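Local atomic coordinates of N-acetylglucosamine-6-phosphate deacetylase (Thermotoga maritima, PDB entry 1O12), a protein that probably removes the acetyl group from N-acetylglucosamine 6-phosphate, as a metal-dependent hydrolase that binds one divalent metal cation per subunit. Residues L174-L177 with V178-D181; M197-K201 with E202-R206; N332-E336 with L337-D341. One frame throughout, in Å; residues are numbered along the deposited sequence.

All three contacts are local turns of the chain, met one after another, none enclosing or crossing another. Contact 1 turns the chain in the loop from strand 159-164 to strand 183-186. Contact 2 ends helix 193-200 and leads into strand 206-207; contact 3 ends helix 322-336 and opens the loop toward strand 353-356, all within the amidohydrolase family region. Contacts 1 and 2 pack together through Leu-175, whose CD2 lies 3.8 Å from CD2 of Phe-199. Contacts 2 and 3, about 18 Å apart between centres, are joined by a salt bridge of 2.7 Å from Arg-206 NE to Glu-336 OE1, tying the start of strand 206-207 to the end of helix 322-336.

Contact 1 (L174-L177 with V178-D181); sequences LLRL and VKRD
Leu-177 and Arg-180 meet in a short run of helical turns that leads into strand 183-186, in the connection from strand 159-164 to its parallel neighbour in the TIM-barrel domain. CD2 of Leu-177 covers one face of the Arg-180 guanidinium, offset toward the rim and 3.6 Å from NH1 of Arg-180. Leucine suits the place because this flat face accepts carbon, while the N-H groups point outward within the plane. With CG beside its backbone N (chi1 -51°), the extended chain of Arg-180 reaches back along the preceding turn to that methyl. The backbone holds the pair in step: Arg-180 N donates to Leu-177 O at 2.7 Å, and Leu-177 N to Leu-174 O at 2.8 Å, each three residues back.

Lys-179 lies alongside Arg-176, pointing the same way, and its CE packs 3.2 Å from Arg-176 O. Its NZ comes to the edge of the Arg-176 guanidinium, 4.1 Å from NE of Arg-176, a closeness of like charges that the salt bridge from Arg-176 to Glu-149 is likely to ease. Farther out, NH1 of Arg-180 hydrogen-bonds to the carbonyl oxygens of Leu-152 and Ile-155, pinning the turn to the end of helix 149-152. With an alanine at Arg-180, those two carbonyls would probably lose this donor, and CD2 of Leu-177 the guanidinium face it packs on. On another side of the turn Val-178, which packs on Leu-184, brings CG2 to 4.1 Å from Leu-175 O.

Contact 2 (M197-K201 with E202-R206); sequences MKFYK and EGVKR
Glu-202 and Phe-199 meet where a Schellman motif, with Gly-203 as its C-prime residue, ends helix 193-200; Glu-202 N donates to Phe-199 O at 3.1 Å from well above the carbonyl plane. CG of Glu-202 rests 3.4 Å from Lys-198 O. Beyond it the chain bends at chi2 (-58°), bringing OE2 to a water that donates weakly to it and also to Lys-198 O; the exposed position lets the carboxylate be hydrated.

Gly-203 follows with a phi of 106°, which would jam a CB against the preceding carbonyl oxygen, so glycine is the natural choice. Its N bonds to Tyr-200 O at 3.2 Å and closes a type I turn.

Val-204 N then reaches back five residues to Phe-199 O at 2.9 Å, from the face of that carbonyl opposite to Glu-202 N, and one oxygen thus satisfies two amides. Its side chain lies beside that of Phe-199. CG2 of Val-204 meets CB of Phe-199 at 3.6 Å and sits at the edge of the ring, forming the apolar contact that commonly accompanies this motif. Both side chains are buried, Val-204 against Leu-184 and Phe-199 against Phe-164.

Lys-205 comes next, its long aliphatic chain suited to crossing the Tyr-200 side chain obliquely. Beyond, the Tyr-200 hydroxyl hydrogen-bonds to Asp-233, while CG of Lys-205 lies 3.9 Å from CE1 of Tyr-200.

Contact 3 (N332-E336 with L337-D341); sequences NSCVE and LGLDD
Leu-337 N donates to Ser-333 O at 2.8 Å nearly along the C=O axis, a regular helical bond, after which the chain leaves helix 322-336 through a Schellman motif, in which Leu-339 N reaches five residues back to Cys-334 O at 2.8 Å, Gly-338 N bonds weakly to Val-335 O at 3.4 Å, and Gly-338 takes a phi of 67° that favours glycine because it has no side chain to crowd the backbone.

Side chains fill in around these bonds, the two leucines supplying carbon to cover the turn. CB of Leu-339 packs 4.0 Å from CB of Cys-334, the apolar contact across the motif, joining the residue after the glycine to the last full turn of the helix. Cysteine suits this buried spot: it is compact and only weakly polar, and it also rests on Val-58 of strand 52-59. With SG beside its backbone N (chi1 -77°), the sulfur lies along the flank of Leu-339, 4.2 Å from CB of that leucine. Leu-337 folds its own chain back over the turn, placing CG 3.5 Å from Ser-333 O, so that carbon flanks a carbonyl already engaged by the backbone.

Glu-336 turns its carboxylate away from the turn toward Arg-206, its salt-bridge partner, and packs on Val-263 and Lys-235. The chemistry therefore divides the work: backbone amides take up the carbonyls of Ser-333 and Cys-334 and, weakly, that of Val-335, the apolar side chains pack over them, and the one acid of the final helical turn ties the helix end to strand 206-207.

Contact 1 (L174-L177 with V178-D181)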
ATOM      1  N   LEU A 174       3.293  25.883 -13.408  1.00 38.43           N
ATOM      2  CA  LEU A 174       4.144  24.822 -13.927  1.00 38.06           C
ATOM      3  C   LEU A 174       3.422  23.975 -14.966  1.00 38.20           C
ATOM      4  O   LEU A 174       4.049  23.400 -15.840  1.00 36.79           O
ATOM      5  CB  LEU A 174       4.669  23.944 -12.782  1.00 35.00           C
ATOM      6  CG  LEU A 174       5.414  24.682 -11.672  1.00 33.14           C
ATOM      7  CD1 LEU A 174       5.794  23.678 -10.599  1.00 32.04           C
ATOM      8  CD2 LEU A 174       6.652  25.422 -12.214  1.00 31.68           C
ATOM      9  N   LEU A 175       2.098  23.909 -14.884  1.00 39.06           N
ATOM     10  CA  LEU A 175       1.357  23.128 -15.860  1.00 39.31           C
ATOM     11  C   LEU A 175       1.569  23.646 -17.267  1.00 39.44           C
ATOM     12  O   LEU A 175       1.322  22.940 -18.248  1.00 41.22           O
ATOM     13  CB  LEU A 175      -0.122  23.158 -15.551  1.00 38.23           C
ATOM     14  CG  LEU A 175      -0.431  22.451 -14.253  1.00 38.28           C
ATOM     15  CD1 LEU A 175      -1.851  22.775 -13.833  1.00 38.76           C
ATOM     16  CD2 LEU A 175      -0.225  20.964 -14.461  1.00 38.18           C
ATOM     17  N   ARG A 176       2.020  24.878 -17.390  1.00 37.98           N
ATOM     18  CA  ARG A 176       2.211  25.371 -18.723  1.00 38.46           C
ATOM     19  C   ARG A 176       3.437  24.798 -19.378  1.00 39.03           C
ATOM     20  O   ARG A 176       3.632  24.983 -20.575  1.00 39.14           O
ATOM     21  CB  ARG A 176       2.253  26.881 -18.709  1.00 39.71           C
ATOM     22  CG  ARG A 176       0.865  27.442 -18.511  1.00 42.30           C
ATOM     23  CD  ARG A 176       0.925  28.876 -18.138  1.00 46.53           C
ATOM     24  NE  ARG A 176       1.702  29.608 -19.130  1.00 46.08           N
ATOM     25  CZ  ARG A 176       2.198  30.810 -18.901  1.00 45.50           C
ATOM     26  NH1 ARG A 176       1.984  31.387 -17.723  1.00 44.82           N
ATOM     27  NH2 ARG A 176       2.916  31.419 -19.833  1.00 47.10           N
ATOM     28  N   LEU A 177       4.240  24.068 -18.604  1.00 38.56           N
ATOM     29  CA  LEU A 177       5.479  23.487 -19.114  1.00 37.51           C
ATOM     30  C   LEU A 177       5.299  22.211 -19.893  1.00 37.14           C
ATOM     31  O   LEU A 177       6.097  21.920 -20.780  1.00 35.60           O
ATOM     32  CB  LEU A 177       6.458  23.210 -17.980  1.00 36.58           C
ATOM     33  CG  LEU A 177       6.892  24.457 -17.205  1.00 36.89           C
ATOM     34  CD1 LEU A 177       7.891  24.054 -16.105  1.00 36.07           C
ATOM     35  CD2 LEU A 177       7.510  25.451 -18.165  1.00 34.84           C
ATOM     36  N   VAL A 178       4.255  21.455 -19.577  1.00 36.86           N
ATOM     37  CA  VAL A 178       4.045  20.196 -20.264  1.00 37.71           C
ATOM     38  C   VAL A 178       3.986  20.337 -21.779  1.00 39.17           C
ATOM     39  O   VAL A 178       4.461  19.455 -22.505  1.00 40.12           O
ATOM     40  CB  VAL A 178       2.784  19.492 -19.746  1.00 37.99           C
ATOM     41  CG1 VAL A 178       2.545  18.173 -20.506  1.00 35.35           C
ATOM     42  CG2 VAL A 178       2.955  19.206 -18.256  1.00 37.53           C
ATOM     43  N   LYS A 179       3.433  21.441 -22.267  1.00 40.33           N
ATOM     44  CA  LYS A 179       3.338  21.643 -23.715  1.00 41.80           C
ATOM     45  C   LYS A 179       4.722  21.895 -24.301  1.00 41.99           C
ATOM     46  O   LYS A 179       4.875  21.927 -25.511  1.00 41.47           O
ATOM     47  CB  LYS A 179       2.400  22.822 -24.058  1.00 43.96           C
ATOM     48  CG  LYS A 179       2.954  24.192 -23.642  1.00 47.84           C
ATOM     49  CD  LYS A 179       1.919  25.339 -23.634  1.00 49.57           C
ATOM     50  CE  LYS A 179       2.574  26.641 -23.069  1.00 52.12           C
ATOM     51  NZ  LYS A 179       1.633  27.808 -22.819  1.00 52.83           N
ATOM     52  N   ARG A 180       5.731  22.061 -23.442  1.00 42.45           N
ATOM     53  CA  ARG A 180       7.099  22.305 -23.901  1.00 40.97           C
ATOM     54  C   ARG A 180       7.961  21.037 -23.891  1.00 40.51           C
ATOM     55  O   ARG A 180       9.207  21.107 -23.930  1.00 39.01           O
ATOM     56  CB  ARG A 180       7.762  23.380 -23.046  1.00 41.49           C
ATOM     57  CG  ARG A 180       6.935  24.618 -22.920  1.00 42.54           C
ATOM     58  CD  ARG A 180       7.607  25.652 -22.047  1.00 43.14           C
ATOM     59  NE  ARG A 180       6.631  26.661 -21.669  1.00 45.06           N
ATOM     60  CZ  ARG A 180       6.916  27.771 -21.004  1.00 45.10           C
ATOM     61  NH1 ARG A 180       8.164  28.030 -20.634  1.00 43.74           N
ATOM     62  NH2 ARG A 180       5.941  28.619 -20.717  1.00 45.47           N
ATOM     63  N   ASP A 181       7.288  19.884 -23.855  1.00 38.71           N
ATOM     64  CA  ASP A 181       7.975  18.588 -23.859  1.00 38.19           C
ATOM     65  C   ASP A 181       8.730  18.404 -22.543  1.00 35.37           C
ATOM     66  O   ASP A 181       9.851  17.910 -22.514  1.00 33.58           O
ATOM     67  CB  ASP A 181       8.944  18.500 -25.048  1.00 39.65           C
ATOM     68  CG  ASP A 181       9.245  17.057 -25.466  1.00 44.52           C
ATOM     69  OD1 ASP A 181      10.202  16.843 -26.261  1.00 48.36           O
ATOM     70  OD2 ASP A 181       8.526  16.130 -25.013  1.00 45.83           O
TER

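Contact 2 (M197-K201 with E202-R206)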
HETATM    1  N   MSE A 197      -4.235  15.604  -6.385  1.00 41.46           N
HETATM    2  CA  MSE A 197      -5.290  15.316  -7.368  1.00 43.91           C
HETATM    3  C   MSE A 197      -5.601  16.473  -8.328  1.00 43.94           C
HETATM    4  O   MSE A 197      -6.024  16.251  -9.481  1.00 42.56           O
HETATM    5  CB  MSE A 197      -6.580  14.903  -6.662  1.00 46.00           C
HETATM    6  CG  MSE A 197      -6.543  13.509  -6.092  1.00 52.26           C
HETATM    7 SE   MSE A 197      -6.437  12.091  -7.480  1.00 63.85          SE
HETATM    8  CE  MSE A 197      -8.304  12.109  -8.073  1.00 57.78           C
ATOM      9  N   LYS A 198      -5.421  17.698  -7.847  1.00 42.10           N
ATOM     10  CA  LYS A 198      -5.662  18.851  -8.685  1.00 43.21           C
ATOM     11  C   LYS A 198      -4.709  18.720  -9.863  1.00 42.67           C
ATOM     12  O   LYS A 198      -5.053  19.058 -11.000  1.00 42.31           O
ATOM     13  CB  LYS A 198      -5.354  20.136  -7.919  1.00 46.27           C
ATOM     14  CG  LYS A 198      -6.504  21.138  -7.841  1.00 50.87           C
ATOM     15  CD  LYS A 198      -6.529  21.840  -6.462  1.00 54.03           C
ATOM     16  CE  LYS A 198      -6.940  20.882  -5.315  1.00 54.96           C
ATOM     17  NZ  LYS A 198      -6.775  21.464  -3.932  1.00 55.12           N
ATOM     18  N   PHE A 199      -3.510  18.212  -9.591  1.00 41.08           N
ATOM     19  CA  PHE A 199      -2.530  18.046 -10.646  1.00 40.20           C
ATOM     20  C   PHE A 199      -2.680  16.755 -11.414  1.00 39.89           C
ATOM     21  O   PHE A 199      -2.343  16.695 -12.583  1.00 40.29           O
ATOM     22  CB  PHE A 199      -1.115  18.157 -10.095  1.00 40.12           C
ATOM     23  CG  PHE A 199      -0.712  19.553  -9.781  1.00 39.60           C
ATOM     24  CD1 PHE A 199      -1.078  20.139  -8.582  1.00 40.23           C
ATOM     25  CD2 PHE A 199       0.005  20.299 -10.701  1.00 38.58           C
ATOM     26  CE1 PHE A 199      -0.729  21.462  -8.308  1.00 41.16           C
ATOM     27  CE2 PHE A 199       0.350  21.609 -10.433  1.00 38.86           C
ATOM     28  CZ  PHE A 199      -0.018  22.191  -9.232  1.00 38.93           C
ATOM     29  N   TYR A 200      -3.180  15.720 -10.756  1.00 40.62           N
ATOM     30  CA  TYR A 200      -3.378  14.443 -11.410  1.00 40.64           C
ATOM     31  C   TYR A 200      -4.474  14.565 -12.452  1.00 41.77           C
ATOM     32  O   TYR A 200      -4.425  13.911 -13.479  1.00 41.51           O
ATOM     33  CB  TYR A 200      -3.783  13.392 -10.395  1.00 40.76           C
ATOM     34  CG  TYR A 200      -4.145  12.063 -11.018  1.00 40.66           C
ATOM     35  CD1 TYR A 200      -3.148  11.200 -11.493  1.00 38.76           C
ATOM     36  CD2 TYR A 200      -5.494  11.654 -11.115  1.00 39.96           C
ATOM     37  CE1 TYR A 200      -3.468   9.958 -12.041  1.00 39.34           C
ATOM     38  CE2 TYR A 200      -5.833  10.404 -11.665  1.00 38.44           C
ATOM     39  CZ  TYR A 200      -4.814   9.565 -12.119  1.00 40.66           C
ATOM     40  OH  TYR A 200      -5.120   8.319 -12.609  1.00 41.31           O
ATOM     41  N   LYS A 201      -5.469  15.400 -12.174  1.00 43.78           N
ATOM     42  CA  LYS A 201      -6.571  15.602 -13.102  1.00 44.90           C
ATOM     43  C   LYS A 201      -6.093  16.351 -14.335  1.00 44.80           C
ATOM     44  O   LYS A 201      -6.737  16.296 -15.379  1.00 44.14           O
ATOM     45  CB  LYS A 201      -7.670  16.418 -12.450  1.00 48.21           C
ATOM     46  CG  LYS A 201      -8.293  15.812 -11.210  1.00 52.15           C
ATOM     47  CD  LYS A 201      -9.145  16.878 -10.484  1.00 54.00           C
ATOM     48  CE  LYS A 201      -9.825  16.283  -9.272  1.00 55.72           C
ATOM     49  NZ  LYS A 201     -10.605  15.055  -9.656  1.00 56.11           N
ATOM     50  N   GLU A 202      -4.969  17.057 -14.214  1.00 44.47           N
ATOM     51  CA  GLU A 202      -4.429  17.820 -15.339  1.00 44.24           C
ATOM     52  C   GLU A 202      -3.340  17.069 -16.090  1.00 42.61           C
ATOM     53  O   GLU A 202      -2.702  17.624 -16.981  1.00 40.85           O
ATOM     54  CB  GLU A 202      -3.857  19.151 -14.868  1.00 47.27           C
ATOM     55  CG  GLU A 202      -4.851  20.128 -14.242  1.00 53.01           C
ATOM     56  CD  GLU A 202      -6.025  20.519 -15.161  1.00 56.92           C
ATOM     57  OE1 GLU A 202      -5.845  20.655 -16.398  1.00 57.88           O
ATOM     58  OE2 GLU A 202      -7.141  20.721 -14.624  1.00 60.14           O
ATOM     59  N   GLY A 203      -3.112  15.813 -15.713  1.00 41.62           N
ATOM     60  CA  GLY A 203      -2.101  15.026 -16.391  1.00 37.85           C
ATOM     61  C   GLY A 203      -0.798  14.771 -15.664  1.00 38.27           C
ATOM     62  O   GLY A 203       0.071  14.112 -16.218  1.00 40.38           O
ATOM     63  N   VAL A 204      -0.606  15.281 -14.452  1.00 35.69           N
ATOM     64  CA  VAL A 204       0.658  14.983 -13.775  1.00 34.18           C
ATOM     65  C   VAL A 204       0.541  13.551 -13.281  1.00 33.65           C
ATOM     66  O   VAL A 204      -0.328  13.250 -12.450  1.00 33.51           O
ATOM     67  CB  VAL A 204       0.928  15.925 -12.554  1.00 34.60           C
ATOM     68  CG1 VAL A 204       2.242  15.540 -11.895  1.00 30.58           C
ATOM     69  CG2 VAL A 204       0.953  17.422 -13.011  1.00 33.84           C
ATOM     70  N   LYS A 205       1.391  12.655 -13.774  1.00 31.60           N
ATOM     71  CA  LYS A 205       1.267  11.276 -13.334  1.00 32.33           C
ATOM     72  C   LYS A 205       2.560  10.603 -12.874  1.00 31.24           C
ATOM     73  O   LYS A 205       2.779   9.415 -13.106  1.00 30.32           O
ATOM     74  CB  LYS A 205       0.581  10.461 -14.433  1.00 33.85           C
ATOM     75  CG  LYS A 205      -0.811  10.961 -14.763  1.00 38.46           C
ATOM     76  CD  LYS A 205      -1.369  10.244 -15.975  1.00 44.53           C
ATOM     77  CE  LYS A 205      -2.831  10.607 -16.242  1.00 47.60           C
ATOM     78  NZ  LYS A 205      -3.345   9.822 -17.414  1.00 49.98           N
ATOM     79  N   ARG A 206       3.385  11.348 -12.153  1.00 29.49           N
ATOM     80  CA  ARG A 206       4.640  10.801 -11.695  1.00 30.10           C
ATOM     81  C   ARG A 206       5.060  11.336 -10.303  1.00 30.39           C
ATOM     82  O   ARG A 206       4.790  12.488  -9.959  1.00 29.64           O
ATOM     83  CB  ARG A 206       5.683  11.138 -12.774  1.00 29.24           C
ATOM     84  CG  ARG A 206       7.042  10.501 -12.666  1.00 29.42           C
ATOM     85  CD  ARG A 206       7.913  11.093 -13.738  1.00 25.96           C
ATOM     86  NE  ARG A 206       9.182  10.415 -13.865  1.00 27.78           N
ATOM     87  CZ  ARG A 206      10.197  10.505 -13.007  1.00 28.48           C
ATOM     88  NH1 ARG A 206      10.088  11.272 -11.932  1.00 23.02           N
ATOM     89  NH2 ARG A 206      11.329   9.814 -13.246  1.00 25.01           N
TER
HETATM   90  O   HOH W   1      -7.898  19.843 -11.477  1.00 57.50           O

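Contact 3 (N332-E336 with L337-D341)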
ATOM      1  N   ASN A 332       9.423   2.062 -18.945  1.00 25.65           N
ATOM      2  CA  ASN A 332       8.547   2.987 -18.257  1.00 26.84           C
ATOM      3  C   ASN A 332       8.973   4.458 -18.448  1.00 27.26           C
ATOM      4  O   ASN A 332       8.136   5.307 -18.732  1.00 27.92           O
ATOM      5  CB  ASN A 332       8.433   2.620 -16.768  1.00 26.65           C
ATOM      6  CG  ASN A 332       7.701   1.269 -16.543  1.00 30.21           C
ATOM      7  OD1 ASN A 332       6.964   0.793 -17.416  1.00 29.21           O
ATOM      8  ND2 ASN A 332       7.894   0.667 -15.362  1.00 29.03           N
ATOM      9  N   SER A 333      10.262   4.765 -18.340  1.00 27.74           N
ATOM     10  CA  SER A 333      10.708   6.152 -18.518  1.00 29.74           C
ATOM     11  C   SER A 333      10.476   6.574 -19.947  1.00 30.39           C
ATOM     12  O   SER A 333      10.027   7.681 -20.210  1.00 31.65           O
ATOM     13  CB  SER A 333      12.205   6.306 -18.242  1.00 29.12           C
ATOM     14  OG  SER A 333      12.550   5.829 -16.969  1.00 31.26           O
ATOM     15  N   CYS A 334      10.810   5.686 -20.871  1.00 29.92           N
ATOM     16  CA  CYS A 334      10.639   5.996 -22.264  1.00 32.39           C
ATOM     17  C   CYS A 334       9.203   6.407 -22.527  1.00 32.66           C
ATOM     18  O   CYS A 334       8.959   7.345 -23.275  1.00 34.31           O
ATOM     19  CB  CYS A 334      11.009   4.788 -23.137  1.00 34.21           C
ATOM     20  SG  CYS A 334      12.781   4.523 -23.339  1.00 37.88           S
ATOM     21  N   VAL A 335       8.250   5.716 -21.908  1.00 32.68           N
ATOM     22  CA  VAL A 335       6.848   6.043 -22.116  1.00 30.85           C
ATOM     23  C   VAL A 335       6.557   7.405 -21.528  1.00 30.99           C
ATOM     24  O   VAL A 335       5.819   8.189 -22.109  1.00 33.21           O
ATOM     25  CB  VAL A 335       5.890   4.982 -21.471  1.00 31.19           C
ATOM     26  CG1 VAL A 335       4.450   5.524 -21.426  1.00 27.40           C
ATOM     27  CG2 VAL A 335       5.927   3.679 -22.278  1.00 26.90           C
ATOM     28  N   GLU A 336       7.156   7.716 -20.393  1.00 30.07           N
ATOM     29  CA  GLU A 336       6.880   9.011 -19.787  1.00 30.66           C
ATOM     30  C   GLU A 336       7.420  10.157 -20.614  1.00 30.63           C
ATOM     31  O   GLU A 336       6.763  11.179 -20.802  1.00 30.40           O
ATOM     32  CB  GLU A 336       7.477   9.098 -18.383  1.00 29.72           C
ATOM     33  CG  GLU A 336       6.939   8.090 -17.436  1.00 31.66           C
ATOM     34  CD  GLU A 336       7.294   8.403 -16.000  1.00 36.44           C
ATOM     35  OE1 GLU A 336       8.504   8.577 -15.668  1.00 35.11           O
ATOM     36  OE2 GLU A 336       6.336   8.473 -15.197  1.00 40.44           O
ATOM     37  N   LEU A 337       8.638   9.966 -21.097  1.00 31.23           N
ATOM     38  CA  LEU A 337       9.345  10.965 -21.860  1.00 30.49           C
ATOM     39  C   LEU A 337       8.992  11.046 -23.335  1.00 31.26           C
ATOM     40  O   LEU A 337       9.609  11.814 -24.074  1.00 31.84           O
ATOM     41  CB  LEU A 337      10.832  10.696 -21.699  1.00 28.95           C
ATOM     42  CG  LEU A 337      11.303  10.982 -20.288  1.00 29.11           C
ATOM     43  CD1 LEU A 337      12.643  10.294 -20.027  1.00 28.55           C
ATOM     44  CD2 LEU A 337      11.375  12.498 -20.095  1.00 27.77           C
ATOM     45  N   GLY A 338       8.015  10.254 -23.765  1.00 32.82           N
ATOM     46  CA  GLY A 338       7.625  10.264 -25.158  1.00 33.92           C
ATOM     47  C   GLY A 338       8.708   9.715 -26.083  1.00 37.26           C
ATOM     48  O   GLY A 338       8.843  10.189 -27.217  1.00 38.85           O
ATOM     49  N   LEU A 339       9.491   8.735 -25.623  1.00 36.53           N
ATOM     50  CA  LEU A 339      10.542   8.150 -26.467  1.00 36.63           C
ATOM     51  C   LEU A 339       9.993   6.858 -27.113  1.00 38.13           C
ATOM     52  O   LEU A 339      10.369   5.736 -26.763  1.00 34.51           O
ATOM     53  CB  LEU A 339      11.783   7.872 -25.616  1.00 35.49           C
ATOM     54  CG  LEU A 339      12.330   9.121 -24.892  1.00 34.60           C
ATOM     55  CD1 LEU A 339      13.614   8.775 -24.200  1.00 32.70           C
ATOM     56  CD2 LEU A 339      12.574  10.273 -25.889  1.00 32.64           C
ATOM     57  N   ASP A 340       9.090   7.057 -28.069  1.00 39.15           N
ATOM     58  CA  ASP A 340       8.420   5.983 -28.773  1.00 41.70           C
ATOM     59  C   ASP A 340       9.261   4.950 -29.505  1.00 43.31           C
ATOM     60  O   ASP A 340       8.767   3.865 -29.817  1.00 43.80           O
ATOM     61  CB  ASP A 340       7.398   6.592 -29.723  1.00 44.25           C
ATOM     62  CG  ASP A 340       6.483   7.601 -29.017  1.00 49.83           C
ATOM     63  OD1 ASP A 340       6.198   7.417 -27.795  1.00 50.03           O
ATOM     64  OD2 ASP A 340       6.044   8.575 -29.685  1.00 51.49           O
ATOM     65  N   ASP A 341      10.522   5.259 -29.776  1.00 44.73           N
ATOM     66  CA  ASP A 341      11.396   4.319 -30.482  1.00 46.66           C
ATOM     67  C   ASP A 341      12.576   3.899 -29.606  1.00 46.06           C
ATOM     68  O   ASP A 341      13.663   3.626 -30.105  1.00 46.79           O
ATOM     69  CB  ASP A 341      11.943   4.965 -31.760  1.00 49.47           C
ATOM     70  CG  ASP A 341      10.870   5.213 -32.808  1.00 54.74           C
ATOM     71  OD1 ASP A 341      11.177   5.906 -33.824  1.00 58.64           O
ATOM     72  OD2 ASP A 341       9.727   4.716 -32.637  1.00 57.17           O
TER